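PDB 2Q09: imidazolonepropionase from Unidentified, which catalyses the third step of histidine degradation, hydrolysing a carbon-nitrogen bond of imidazolone-5-propanoate to give N-formimidoyl-L-glutamate. Local coordinates for residues A[36-41]-A[361-366]; A[166-171]-A[370-375]; A[82-87]-A[95-100]; A[110-115]-A[180-185]. One frame throughout, in Å; residues are numbered along the deposited sequence.

Interaction 1: residues A[36-41]-A[361-366]; sequences EGRIHA and QEQLGQ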
loop_
_atom_site.group_PDB
_atom_site.type_symbol
_atom_site.label_atom_id
_atom_site.label_comp_id
_atom_site.label_asym_id
_atom_site.label_seq_id
_atom_site.Cartn_x
_atom_site.Cartn_y
_atom_site.Cartn_z
ATOM N N GLU A 36 -16.781 -18.104 9.873
ATOM C CA GLU A 36 -16.040 -18.462 8.677
ATOM C C GLU A 36 -15.268 -17.281 8.093
ATOM O O GLU A 36 -15.449 -16.908 6.932
ATOM C CB GLU A 36 -16.996 -19.070 7.647
ATOM C CG GLU A 36 -17.342 -20.525 7.954
ATOM C CD GLU A 36 -18.516 -21.052 7.157
ATOM O OE1 GLU A 36 -18.560 -20.821 5.935
ATOM O OE2 GLU A 36 -19.390 -21.710 7.753
ATOM N N GLY A 37 -14.409 -16.700 8.926
ATOM C CA GLY A 37 -13.564 -15.587 8.520
ATOM C C GLY A 37 -14.221 -14.249 8.232
ATOM O O GLY A 37 -13.548 -13.327 7.781
ATOM N N ARG A 38 -15.520 -14.128 8.487
ATOM C CA ARG A 38 -16.217 -12.878 8.226
ATOM C C ARG A 38 -16.988 -12.354 9.422
ATOM O O ARG A 38 -17.308 -13.099 10.349
ATOM C CB ARG A 38 -17.191 -13.052 7.063
ATOM C CG ARG A 38 -16.526 -13.384 5.747
ATOM C CD ARG A 38 -17.535 -13.426 4.622
ATOM N NE ARG A 38 -16.889 -13.735 3.351
ATOM C CZ ARG A 38 -16.409 -12.830 2.505
ATOM N NH1 ARG A 38 -16.506 -11.537 2.777
ATOM N NH2 ARG A 38 -15.803 -13.224 1.394
ATOM N N ILE A 39 -17.273 -11.054 9.394
ATOM C CA ILE A 39 -18.041 -10.434 10.457
ATOM C C ILE A 39 -19.464 -10.945 10.244
ATOM O O ILE A 39 -20.100 -10.646 9.224
ATOM C CB ILE A 39 -18.015 -8.901 10.352
ATOM C CG1 ILE A 39 -16.564 -8.409 10.357
ATOM C CG2 ILE A 39 -18.757 -8.290 11.546
ATOM C CD1 ILE A 39 -16.412 -6.927 10.076
ATOM N N HIS A 40 -19.943 -11.731 11.197
ATOM C CA HIS A 40 -21.269 -12.322 11.105
ATOM C C HIS A 40 -22.349 -11.447 11.717
ATOM O O HIS A 40 -23.494 -11.447 11.266
ATOM C CB HIS A 40 -21.265 -13.686 11.787
ATOM C CG HIS A 40 -22.431 -14.542 11.421
ATOM N ND1 HIS A 40 -22.710 -14.899 10.118
ATOM C CD2 HIS A 40 -23.390 -15.120 12.184
ATOM C CE1 HIS A 40 -23.792 -15.660 10.094
ATOM N NE2 HIS A 40 -24.224 -15.807 11.335
ATOM N N ALA A 41 -21.985 -10.701 12.753
ATOM C CA ALA A 41 -22.946 -9.830 13.409
ATOM C C ALA A 41 -22.303 -8.730 14.248
ATOM O O ALA A 41 -21.219 -8.900 14.809
ATOM C CB ALA A 41 -23.880 -10.658 14.282
ATOM N N GLN A 361 -12.612 -3.066 -1.985
ATOM C CA GLN A 361 -13.644 -2.243 -1.354
ATOM C C GLN A 361 -14.823 -3.036 -0.785
ATOM O O GLN A 361 -15.409 -2.640 0.225
ATOM C CB GLN A 361 -14.175 -1.197 -2.346
ATOM C CG GLN A 361 -14.754 -1.789 -3.629
ATOM C CD GLN A 361 -13.702 -1.991 -4.704
ATOM O OE1 GLN A 361 -12.530 -2.218 -4.413
ATOM N NE2 GLN A 361 -14.122 -1.920 -5.958
ATOM N N GLU A 362 -15.173 -4.148 -1.425
ATOM C CA GLU A 362 -16.305 -4.955 -0.972
ATOM C C GLU A 362 -15.967 -5.949 0.138
ATOM O O GLU A 362 -16.866 -6.473 0.797
ATOM C CB GLU A 362 -16.915 -5.728 -2.152
ATOM C CG GLU A 362 -17.446 -4.855 -3.284
ATOM C CD GLU A 362 -18.196 -5.648 -4.343
ATOM O OE1 GLU A 362 -17.584 -6.524 -4.988
ATOM O OE2 GLU A 362 -19.404 -5.394 -4.526
ATOM N N GLN A 363 -14.679 -6.197 0.358
ATOM C CA GLN A 363 -14.254 -7.186 1.347
ATOM C C GLN A 363 -13.542 -6.692 2.607
ATOM O O GLN A 363 -13.616 -7.339 3.650
ATOM C CB GLN A 363 -13.329 -8.199 0.675
ATOM C CG GLN A 363 -13.894 -8.857 -0.560
ATOM C CD GLN A 363 -15.004 -9.827 -0.237
ATOM O OE1 GLN A 363 -14.885 -10.638 0.682
ATOM N NE2 GLN A 363 -16.090 -9.760 -0.996
ATOM N N LEU A 364 -12.850 -5.561 2.505
ATOM C CA LEU A 364 -12.074 -5.026 3.625
ATOM C C LEU A 364 -12.207 -3.524 3.848
ATOM O O LEU A 364 -12.758 -2.806 3.017
ATOM C CB LEU A 364 -10.594 -5.337 3.390
ATOM C CG LEU A 364 -10.174 -6.804 3.275
ATOM C CD1 LEU A 364 -8.811 -6.914 2.596
ATOM C CD2 LEU A 364 -10.137 -7.407 4.661
ATOM N N GLY A 365 -11.691 -3.063 4.983
ATOM C CA GLY A 365 -11.703 -1.644 5.274
ATOM C C GLY A 365 -12.826 -1.073 6.111
ATOM O O GLY A 365 -12.764 0.108 6.478
ATOM N N GLN A 366 -13.847 -1.877 6.409
ATOM C CA GLN A 366 -14.972 -1.395 7.210
ATOM C C GLN A 366 -15.489 -2.486 8.139
ATOM O O GLN A 366 -15.394 -3.671 7.829
ATOM C CB GLN A 366 -16.120 -0.954 6.306
ATOM C CG GLN A 366 -15.750 0.079 5.259
ATOM C CD GLN A 366 -16.917 0.408 4.354
ATOM O OE1 GLN A 366 -17.977 0.836 4.820
ATOM N NE2 GLN A 366 -16.735 0.206 3.054
#
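Arg38 reaches Gln363 on a side chain that leaves its backbone with CG opposite the carbonyl carbon (chi1 -63°) and then runs extended from CG to NE, carrying the guanidinium across to OE1 of Gln363. Gln363 answers with a chain folded at chi2 (-71°), which turns its amide oxygen to the end of the arginine. There the two terminal nitrogens share one acceptor: NH1 and NH2 of Arg38 each lie 2.8 Å from OE1 of Gln363. The oxygen sits close to the guanidinium plane, whereas the amide stands nearly upright to that plane, at 86°. A fork closing on a single atom cannot be straight on both prongs, and both N-H bonds are accordingly bent. NH1 is also bonded to the backbone O of Gly370, which ties the arginine to a later part of the loop. Were Arg38 replaced by a leucine, OE1 of Gln363 would probably lose both of these donors and its amide would be freer to rotate. Beside this polar grip, the contact of Ile39 is slight, its CD1 lying 4.1 Å from the backbone O of Gln366. The pairing joins strand 38-44, an outermost strand of the small four-stranded mixed sheet, to the loop after helix 352-357, an example of how the small beta domain of an amidohydrolase is tied to the rest of the chain.

Interaction 2: residues A[166-171]-A[370-375]; sequences PIRVKT and GMLADF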
loop_
_atom_site.group_PDB
_atom_site.type_symbol
_atom_site.label_atom_id
_atom_site.label_comp_id
_atom_site.label_asym_id
_atom_site.label_seq_id
_atom_site.Cartn_x
_atom_site.Cartn_y
_atom_site.Cartn_z
ATOM N N PRO A 166 0.873 -13.830 9.517
ATOM C CA PRO A 166 -0.568 -13.563 9.593
ATOM C C PRO A 166 -0.898 -12.190 9.006
ATOM O O PRO A 166 -1.250 -11.256 9.732
ATOM C CB PRO A 166 -0.843 -13.640 11.090
ATOM C CG PRO A 166 0.402 -13.023 11.674
ATOM C CD PRO A 166 1.514 -13.665 10.837
ATOM N N ILE A 167 -0.795 -12.084 7.686
ATOM C CA ILE A 167 -1.046 -10.818 7.011
ATOM C C ILE A 167 -1.402 -11.095 5.548
ATOM O O ILE A 167 -0.847 -12.010 4.938
ATOM C CB ILE A 167 0.234 -9.924 7.126
ATOM C CG1 ILE A 167 -0.089 -8.448 6.883
ATOM C CG2 ILE A 167 1.315 -10.432 6.181
ATOM C CD1 ILE A 167 -0.448 -8.104 5.475
ATOM N N ARG A 168 -2.333 -10.322 4.995
ATOM C CA ARG A 168 -2.730 -10.500 3.602
ATOM C C ARG A 168 -1.772 -9.724 2.703
ATOM O O ARG A 168 -1.443 -8.564 2.975
ATOM C CB ARG A 168 -4.161 -10.005 3.375
ATOM C CG ARG A 168 -5.212 -10.736 4.200
ATOM C CD ARG A 168 -6.590 -10.110 3.996
ATOM N NE ARG A 168 -7.582 -10.631 4.936
ATOM C CZ ARG A 168 -8.228 -11.784 4.793
ATOM N NH1 ARG A 168 -7.998 -12.558 3.736
ATOM N NH2 ARG A 168 -9.104 -12.168 5.717
ATOM N N VAL A 169 -1.321 -10.364 1.632
ATOM C CA VAL A 169 -0.401 -9.712 0.715
ATOM C C VAL A 169 -0.974 -9.621 -0.685
ATOM O O VAL A 169 -1.462 -10.610 -1.227
ATOM C CB VAL A 169 0.948 -10.471 0.631
ATOM C CG1 VAL A 169 1.866 -9.799 -0.380
ATOM C CG2 VAL A 169 1.604 -10.522 2.004
ATOM N N LYS A 170 -0.929 -8.428 -1.260
ATOM C CA LYS A 170 -1.384 -8.222 -2.626
ATOM C C LYS A 170 -0.087 -7.956 -3.381
ATOM O O LYS A 170 0.742 -7.148 -2.939
ATOM C CB LYS A 170 -2.302 -7.003 -2.722
ATOM C CG LYS A 170 -3.554 -7.092 -1.845
ATOM C CD LYS A 170 -4.459 -8.254 -2.229
ATOM C CE LYS A 170 -5.098 -8.060 -3.596
ATOM N NZ LYS A 170 -6.114 -9.109 -3.863
ATOM N N THR A 171 0.107 -8.635 -4.503
ATOM C CA THR A 171 1.331 -8.444 -5.267
ATOM C C THR A 171 1.116 -7.553 -6.471
ATOM O O THR A 171 0.041 -7.550 -7.071
ATOM C CB THR A 171 1.897 -9.789 -5.752
ATOM O OG1 THR A 171 0.923 -10.445 -6.573
ATOM C CG2 THR A 171 2.239 -10.681 -4.561
ATOM N N GLY A 370 -20.774 -9.135 6.903
ATOM C CA GLY A 370 -20.538 -9.654 5.568
ATOM C C GLY A 370 -19.115 -9.475 5.057
ATOM O O GLY A 370 -18.683 -10.192 4.153
HETATM N N MSE A 371 -18.377 -8.520 5.619
HETATM C CA MSE A 371 -16.997 -8.299 5.187
HETATM C C MSE A 371 -16.032 -9.158 5.999
HETATM O O MSE A 371 -16.396 -9.671 7.055
HETATM C CB MSE A 371 -16.636 -6.816 5.306
HETATM C CG MSE A 371 -17.412 -5.953 4.328
HETATM SE SE MSE A 371 -16.785 -4.119 4.279
HETATM C CE MSE A 371 -15.443 -4.300 2.930
ATOM N N LEU A 372 -14.802 -9.308 5.510
ATOM C CA LEU A 372 -13.810 -10.129 6.197
ATOM C C LEU A 372 -13.528 -9.630 7.606
ATOM O O LEU A 372 -13.534 -8.419 7.865
ATOM C CB LEU A 372 -12.518 -10.189 5.377
ATOM C CG LEU A 372 -12.668 -10.905 4.026
ATOM C CD1 LEU A 372 -11.449 -10.634 3.152
ATOM C CD2 LEU A 372 -12.860 -12.408 4.253
ATOM N N ALA A 373 -13.273 -10.569 8.513
ATOM C CA ALA A 373 -13.017 -10.234 9.906
ATOM C C ALA A 373 -11.567 -9.838 10.179
ATOM O O ALA A 373 -10.834 -10.563 10.860
ATOM C CB ALA A 373 -13.420 -11.404 10.809
ATOM N N ASP A 374 -11.174 -8.691 9.636
ATOM C CA ASP A 374 -9.830 -8.151 9.825
ATOM C C ASP A 374 -10.026 -6.901 10.670
ATOM O O ASP A 374 -10.385 -5.842 10.149
ATOM C CB ASP A 374 -9.203 -7.782 8.475
ATOM C CG ASP A 374 -8.747 -8.994 7.690
ATOM O OD1 ASP A 374 -9.112 -10.128 8.072
ATOM O OD2 ASP A 374 -8.024 -8.808 6.683
ATOM N N PHE A 375 -9.816 -7.023 11.975
ATOM C CA PHE A 375 -10.002 -5.876 12.846
ATOM C C PHE A 375 -8.983 -5.830 13.969
ATOM O O PHE A 375 -8.263 -6.811 14.220
ATOM C CB PHE A 375 -11.434 -5.858 13.401
ATOM C CG PHE A 375 -11.819 -7.095 14.158
ATOM C CD1 PHE A 375 -11.524 -7.229 15.511
ATOM C CD2 PHE A 375 -12.495 -8.126 13.515
ATOM C CE1 PHE A 375 -11.913 -8.368 16.219
ATOM C CE2 PHE A 375 -12.888 -9.268 14.208
ATOM C CZ PHE A 375 -12.594 -9.393 15.562
#
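OD2 of Asp374 takes the shortest polar bond here, from NE of Arg168 at 2.6 Å, and it does so through its syn lone pair, the one on the side of its sister oxygen. That sister, OD1, receives NH2 of Arg168 at 3.1 Å. Arginine and aspartate thus meet side-on, NE and one terminal nitrogen each taking its own oxygen in a bidentate salt bridge. Both bonds are fairly straight, and the guanidinium and carboxylate are nearly coplanar, 24° apart; NH2 meets OD1 somewhat out of the carboxylate plane. The two side chains come from opposite directions. An arginine chain extended from CG to NE carries its head from the beginning of strand 168-176 to the loop that leads into strand 375-378.

Leu372 supplies the apolar part. Its CD1 rests over the centre of one guanidinium face, 3.8 Å from CZ of Arg168, while the aspartate occupies the edge. An inverse gamma turn centred on Ala373 separates the two partners in sequence, and the CB atoms of Leu372 and Asp374 both point toward the arginine's segment. OD1 of Asp374 is bonded as well to the backbone N of Asn401, so the carboxylate serves a second part of the chain. Strand 168-176 belongs to the TIM-barrel, and this contact joins the loop to the start of that strand.

The chemistry implies a directional link: the paired bonds probably hold the guanidinium flat against the carboxylate, with Leu372 packed over one face, and the opposite charges probably keep the buried aspartate ionised.

Interaction 3: residues A[82-87]-A[95-100]; sequences AEEFEL and AEIARK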
loop_
_atom_site.group_PDB
_atom_site.type_symbol
_atom_site.label_atom_id
_atom_site.label_comp_id
_atom_site.label_asym_id
_atom_site.label_seq_id
_atom_site.Cartn_x
_atom_site.Cartn_y
_atom_site.Cartn_z
ATOM N N ALA A 82 22.295 3.405 2.260
ATOM C CA ALA A 82 22.709 4.256 3.375
ATOM C C ALA A 82 24.052 4.952 3.152
ATOM O O ALA A 82 24.194 6.156 3.390
ATOM C CB ALA A 82 22.768 3.427 4.653
ATOM N N GLU A 83 25.049 4.189 2.713
ATOM C CA GLU A 83 26.370 4.761 2.479
ATOM C C GLU A 83 26.317 5.821 1.395
ATOM O O GLU A 83 26.978 6.855 1.478
ATOM C CB GLU A 83 27.360 3.662 2.101
ATOM C CG GLU A 83 27.846 2.888 3.307
ATOM C CD GLU A 83 28.678 1.682 2.938
ATOM O OE1 GLU A 83 28.092 0.667 2.506
ATOM O OE2 GLU A 83 29.915 1.750 3.076
ATOM N N GLU A 84 25.526 5.549 0.368
ATOM C CA GLU A 84 25.353 6.479 -0.730
ATOM C C GLU A 84 24.751 7.775 -0.180
ATOM O O GLU A 84 25.158 8.876 -0.568
ATOM C CB GLU A 84 24.414 5.861 -1.766
ATOM C CG GLU A 84 24.119 6.724 -2.956
ATOM C CD GLU A 84 23.033 6.125 -3.820
ATOM O OE1 GLU A 84 23.130 4.924 -4.155
ATOM O OE2 GLU A 84 22.085 6.860 -4.159
ATOM N N PHE A 85 23.768 7.635 0.711
ATOM C CA PHE A 85 23.107 8.789 1.324
ATOM C C PHE A 85 24.136 9.608 2.101
ATOM O O PHE A 85 24.195 10.834 1.996
ATOM C CB PHE A 85 22.014 8.319 2.288
ATOM C CG PHE A 85 21.301 9.437 2.996
ATOM C CD1 PHE A 85 20.517 10.339 2.282
ATOM C CD2 PHE A 85 21.405 9.583 4.376
ATOM C CE1 PHE A 85 19.839 11.381 2.933
ATOM C CE2 PHE A 85 20.738 10.616 5.040
ATOM C CZ PHE A 85 19.949 11.520 4.315
ATOM N N GLU A 86 24.945 8.913 2.891
ATOM C CA GLU A 86 25.979 9.560 3.683
ATOM C C GLU A 86 26.904 10.387 2.784
ATOM O O GLU A 86 27.212 11.539 3.081
ATOM C CB GLU A 86 26.787 8.508 4.439
ATOM C CG GLU A 86 27.958 9.079 5.201
ATOM C CD GLU A 86 28.441 8.148 6.287
ATOM O OE1 GLU A 86 29.047 7.095 5.965
ATOM O OE2 GLU A 86 28.203 8.469 7.468
ATOM N N LEU A 87 27.342 9.787 1.683
ATOM C CA LEU A 87 28.230 10.482 0.750
ATOM C C LEU A 87 27.597 11.757 0.226
ATOM O O LEU A 87 28.265 12.787 0.097
ATOM C CB LEU A 87 28.597 9.575 -0.424
ATOM C CG LEU A 87 29.549 8.424 -0.114
ATOM C CD1 LEU A 87 29.848 7.667 -1.402
ATOM C CD2 LEU A 87 30.834 8.966 0.498
ATOM N N ALA A 95 26.785 12.765 -9.582
ATOM C CA ALA A 95 27.421 12.238 -10.783
ATOM C C ALA A 95 28.465 11.197 -10.409
ATOM O O ALA A 95 28.554 10.147 -11.034
ATOM C CB ALA A 95 28.071 13.371 -11.568
ATOM N N GLU A 96 29.254 11.488 -9.382
ATOM C CA GLU A 96 30.289 10.568 -8.931
ATOM C C GLU A 96 29.653 9.299 -8.370
ATOM O O GLU A 96 30.110 8.191 -8.651
ATOM C CB GLU A 96 31.166 11.243 -7.866
ATOM C CG GLU A 96 32.230 10.344 -7.245
ATOM C CD GLU A 96 33.263 9.847 -8.248
ATOM O OE1 GLU A 96 33.749 10.664 -9.057
ATOM O OE2 GLU A 96 33.595 8.641 -8.214
ATOM N N ILE A 97 28.603 9.463 -7.572
ATOM C CA ILE A 97 27.902 8.330 -6.979
ATOM C C ILE A 97 27.303 7.466 -8.083
ATOM O O ILE A 97 27.392 6.242 -8.043
ATOM C CB ILE A 97 26.773 8.820 -6.043
ATOM C CG1 ILE A 97 27.384 9.390 -4.760
ATOM C CG2 ILE A 97 25.805 7.689 -5.745
ATOM C CD1 ILE A 97 26.489 10.372 -4.045
ATOM N N ALA A 98 26.700 8.115 -9.071
ATOM C CA ALA A 98 26.076 7.407 -10.178
ATOM C C ALA A 98 27.087 6.702 -11.077
ATOM O O ALA A 98 26.911 5.529 -11.396
ATOM C CB ALA A 98 25.232 8.370 -10.999
ATOM N N ARG A 99 28.147 7.396 -11.482
ATOM C CA ARG A 99 29.140 6.772 -12.352
ATOM C C ARG A 99 29.713 5.508 -11.722
ATOM O O ARG A 99 30.136 4.597 -12.425
ATOM C CB ARG A 99 30.261 7.766 -12.735
ATOM C CG ARG A 99 30.959 8.492 -11.592
ATOM C CD ARG A 99 31.994 9.501 -12.114
ATOM N NE ARG A 99 33.119 8.858 -12.784
ATOM C CZ ARG A 99 34.004 8.079 -12.170
ATOM N NH1 ARG A 99 33.900 7.849 -10.872
ATOM N NH2 ARG A 99 34.984 7.517 -12.858
ATOM N N LYS A 100 29.720 5.448 -10.393
ATOM C CA LYS A 100 30.212 4.267 -9.692
ATOM C C LYS A 100 29.062 3.285 -9.460
ATOM O O LYS A 100 29.161 2.388 -8.630
ATOM C CB LYS A 100 30.846 4.644 -8.346
ATOM C CG LYS A 100 32.097 5.511 -8.435
ATOM C CD LYS A 100 33.297 4.769 -9.025
ATOM C CE LYS A 100 33.777 3.623 -8.133
ATOM N NZ LYS A 100 35.047 3.020 -8.607
#
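Ile97 and Glu84 make the closest van der Waals contact, in which a methyl group meets the aliphatic part of an acid. CG2 of Ile97 lies 3.4 Å from CG of Glu84 and 3.7 Å from its CD, a close approach made by side chains that slant across one another. With CG opposite the backbone N (chi1 179°), the glutamate chain runs extended past the isoleucine. The other branch of Ile97 meets Leu87, about one helical turn on from Glu84, in an apolar contact where CD1 of the isoleucine is 4.3 Å from CB of the leucine.

The polar interactions belong to other partners. OE1 of Glu84 accepts the backbone N of Gly103, with Arg81, a residue of the inhibitor pocket, near the same oxygen as a long, weak ion pair. The Glu84 side chain lies about 8 Å from the bound inhibitor. Shortening Glu84 to an alanine is likely to cost the N of Gly103 its acceptor and to open a gap beside CG2 of Ile97.

The pair joins helix 82-89 to helix 94-99, successive helices after strand 63-73, and through Gly103 reaches the chain just before helix 104-113.

Interaction 4: residues A[110-115]-A[180-185]; sequences ATRAAS and PPEYRD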
loop_
_atom_site.group_PDB
_atom_site.type_symbol
_atom_site.label_atom_id
_atom_site.label_comp_id
_atom_site.label_asym_id
_atom_site.label_seq_id
_atom_site.Cartn_x
_atom_site.Cartn_y
_atom_site.Cartn_z
ATOM N N ALA A 110 21.910 -5.480 -6.291
ATOM C CA ALA A 110 21.895 -6.202 -5.026
ATOM C C ALA A 110 20.722 -7.181 -4.972
ATOM O O ALA A 110 20.856 -8.303 -4.475
ATOM C CB ALA A 110 21.807 -5.218 -3.858
ATOM N N THR A 111 19.563 -6.756 -5.475
ATOM C CA THR A 111 18.378 -7.608 -5.439
ATOM C C THR A 111 18.472 -8.766 -6.439
ATOM O O THR A 111 18.043 -9.878 -6.141
ATOM C CB THR A 111 17.092 -6.783 -5.679
ATOM O OG1 THR A 111 16.994 -5.766 -4.672
ATOM C CG2 THR A 111 15.849 -7.665 -5.593
ATOM N N ARG A 112 19.045 -8.518 -7.613
ATOM C CA ARG A 112 19.212 -9.592 -8.599
ATOM C C ARG A 112 20.154 -10.641 -8.014
ATOM O O ARG A 112 19.940 -11.847 -8.147
ATOM C CB ARG A 112 19.853 -9.075 -9.878
ATOM C CG ARG A 112 18.990 -8.210 -10.757
ATOM C CD ARG A 112 19.835 -7.728 -11.925
ATOM N NE ARG A 112 19.034 -7.119 -12.978
ATOM C CZ ARG A 112 19.536 -6.686 -14.127
ATOM N NH1 ARG A 112 20.843 -6.794 -14.345
ATOM N NH2 ARG A 112 18.740 -6.185 -15.064
ATOM N N ALA A 113 21.212 -10.158 -7.375
ATOM C CA ALA A 113 22.213 -11.026 -6.780
ATOM C C ALA A 113 21.716 -11.781 -5.552
ATOM O O ALA A 113 22.210 -12.873 -5.250
ATOM C CB ALA A 113 23.465 -10.210 -6.426
ATOM N N ALA A 114 20.748 -11.207 -4.846
ATOM C CA ALA A 114 20.223 -11.866 -3.661
ATOM C C ALA A 114 19.402 -13.075 -4.079
ATOM O O ALA A 114 18.714 -13.041 -5.097
ATOM C CB ALA A 114 19.351 -10.897 -2.852
ATOM N N SER A 115 19.460 -14.138 -3.287
ATOM C CA SER A 115 18.685 -15.333 -3.584
ATOM C C SER A 115 17.258 -15.103 -3.104
ATOM O O SER A 115 17.012 -14.229 -2.267
ATOM C CB SER A 115 19.253 -16.548 -2.852
ATOM O OG SER A 115 18.983 -16.480 -1.461
ATOM N N PRO A 180 16.366 -1.506 -17.442
ATOM C CA PRO A 180 17.602 -2.144 -16.982
ATOM C C PRO A 180 18.802 -1.766 -17.846
ATOM O O PRO A 180 18.641 -1.306 -18.977
ATOM C CB PRO A 180 17.268 -3.637 -17.041
ATOM C CG PRO A 180 16.234 -3.727 -18.108
ATOM C CD PRO A 180 15.368 -2.514 -17.838
ATOM N N PRO A 181 20.023 -1.945 -17.312
ATOM C CA PRO A 181 21.270 -1.626 -18.021
ATOM C C PRO A 181 21.374 -2.288 -19.389
ATOM O O PRO A 181 21.836 -1.678 -20.355
ATOM C CB PRO A 181 22.346 -2.137 -17.068
ATOM C CG PRO A 181 21.711 -1.947 -15.723
ATOM C CD PRO A 181 20.305 -2.443 -15.953
ATOM N N GLU A 182 20.933 -3.538 -19.464
ATOM C CA GLU A 182 20.996 -4.304 -20.703
ATOM C C GLU A 182 20.154 -3.717 -21.838
ATOM O O GLU A 182 20.356 -4.051 -22.998
ATOM C CB GLU A 182 20.567 -5.755 -20.440
ATOM C CG GLU A 182 21.404 -6.510 -19.416
ATOM C CD GLU A 182 21.062 -6.163 -17.973
ATOM O OE1 GLU A 182 19.980 -5.582 -17.725
ATOM O OE2 GLU A 182 21.870 -6.493 -17.078
ATOM N N TYR A 183 19.208 -2.843 -21.498
ATOM C CA TYR A 183 18.336 -2.216 -22.494
ATOM C C TYR A 183 18.523 -0.706 -22.549
ATOM O O TYR A 183 17.743 -0.007 -23.187
ATOM C CB TYR A 183 16.868 -2.495 -22.174
ATOM C CG TYR A 183 16.461 -3.939 -22.281
ATOM C CD1 TYR A 183 15.873 -4.438 -23.442
ATOM C CD2 TYR A 183 16.652 -4.807 -21.213
ATOM C CE1 TYR A 183 15.483 -5.768 -23.532
ATOM C CE2 TYR A 183 16.266 -6.141 -21.291
ATOM C CZ TYR A 183 15.682 -6.614 -22.453
ATOM O OH TYR A 183 15.289 -7.927 -22.538
ATOM N N ARG A 184 19.554 -0.216 -21.871
ATOM C CA ARG A 184 19.861 1.211 -21.806
ATOM C C ARG A 184 19.641 1.979 -23.110
ATOM O O ARG A 184 19.102 3.087 -23.101
ATOM C CB ARG A 184 21.310 1.387 -21.349
ATOM C CG ARG A 184 21.692 2.800 -20.963
ATOM C CD ARG A 184 23.189 2.918 -20.663
ATOM N NE ARG A 184 23.641 2.082 -19.550
ATOM C CZ ARG A 184 24.063 0.825 -19.660
ATOM N NH1 ARG A 184 24.097 0.226 -20.842
ATOM N NH2 ARG A 184 24.461 0.168 -18.584
ATOM N N ASP A 185 20.059 1.391 -24.225
ATOM C CA ASP A 185 19.927 2.037 -25.527
ATOM C C ASP A 185 18.739 1.578 -26.358
ATOM O O ASP A 185 18.629 1.909 -27.534
ATOM C CB ASP A 185 21.213 1.843 -26.337
ATOM C CG ASP A 185 22.433 2.409 -25.634
ATOM O OD1 ASP A 185 22.279 3.386 -24.872
ATOM O OD2 ASP A 185 23.543 1.886 -25.853
#
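Arg112 and Glu182 meet edge to edge, the carboxylate lying at the terminal edge of the guanidinium with the two planes 34° apart. CB of Pro180 is also at an edge of the guanidinium, and CD of Pro181 approaches NH2 of Arg112 obliquely, at 4.2 Å. This is an end-on, bidentate salt bridge between helix 104-113 and the loop that follows barrel strand 168-176 of the TIM-barrel fold. Each terminal nitrogen has its own oxygen. NH1 of Arg112 is 2.9 Å from OE2 of Glu182, and NH2 is 3.0 Å from OE1. Both oxygens are approached on the syn side, though the nitrogens stand somewhat out of the carboxylate plane.

The two chains come from opposite directions, and their shapes differ. Arg112 is extended from CG to NE, whereas Glu182, on the short 3-10 segment 181-183, is bent at chi2 (79°), which places its carboxylate at the end of the arginine. Further acceptors hold the arginine in place: its NE bonds to the backbone O of Gly145 and its NH2 to that of Leu146. Four bonds therefore restrain the head, and the last two tie it to a loop beside Tyr144, a residue of the inhibitor pocket. The Arg112 side chain itself remains about 13 Å from the bound inhibitor. While it bonds OE1 of Glu182, NH2 of Arg112 lies 3.5 Å from CB of Pro180.

Overall arrangement
Interactions 1 and 2 share one region: the loop between helix 352-357 and strand 375-378 supplies a segment to each, and backbone bonds probably join Ile39 to Gly370 and Met371 where the contacts touch. Interactions 3 and 4 lie farther out, their centres about 18 Å apart, on helices 82-89, 94-99 and 104-113 and the loop after strand 168-176, with interaction 3 the most peripheral of the four. All four are only partly buried. Three arginines illustrate how partner and place alter one head group: a neutral amide at the small sheet, a buried aspartate at the start of a barrel strand, an exposed glutamate in an outer loop. Interaction 3 instead relies on van der Waals contact, part of it from the aliphatic stem of an acid.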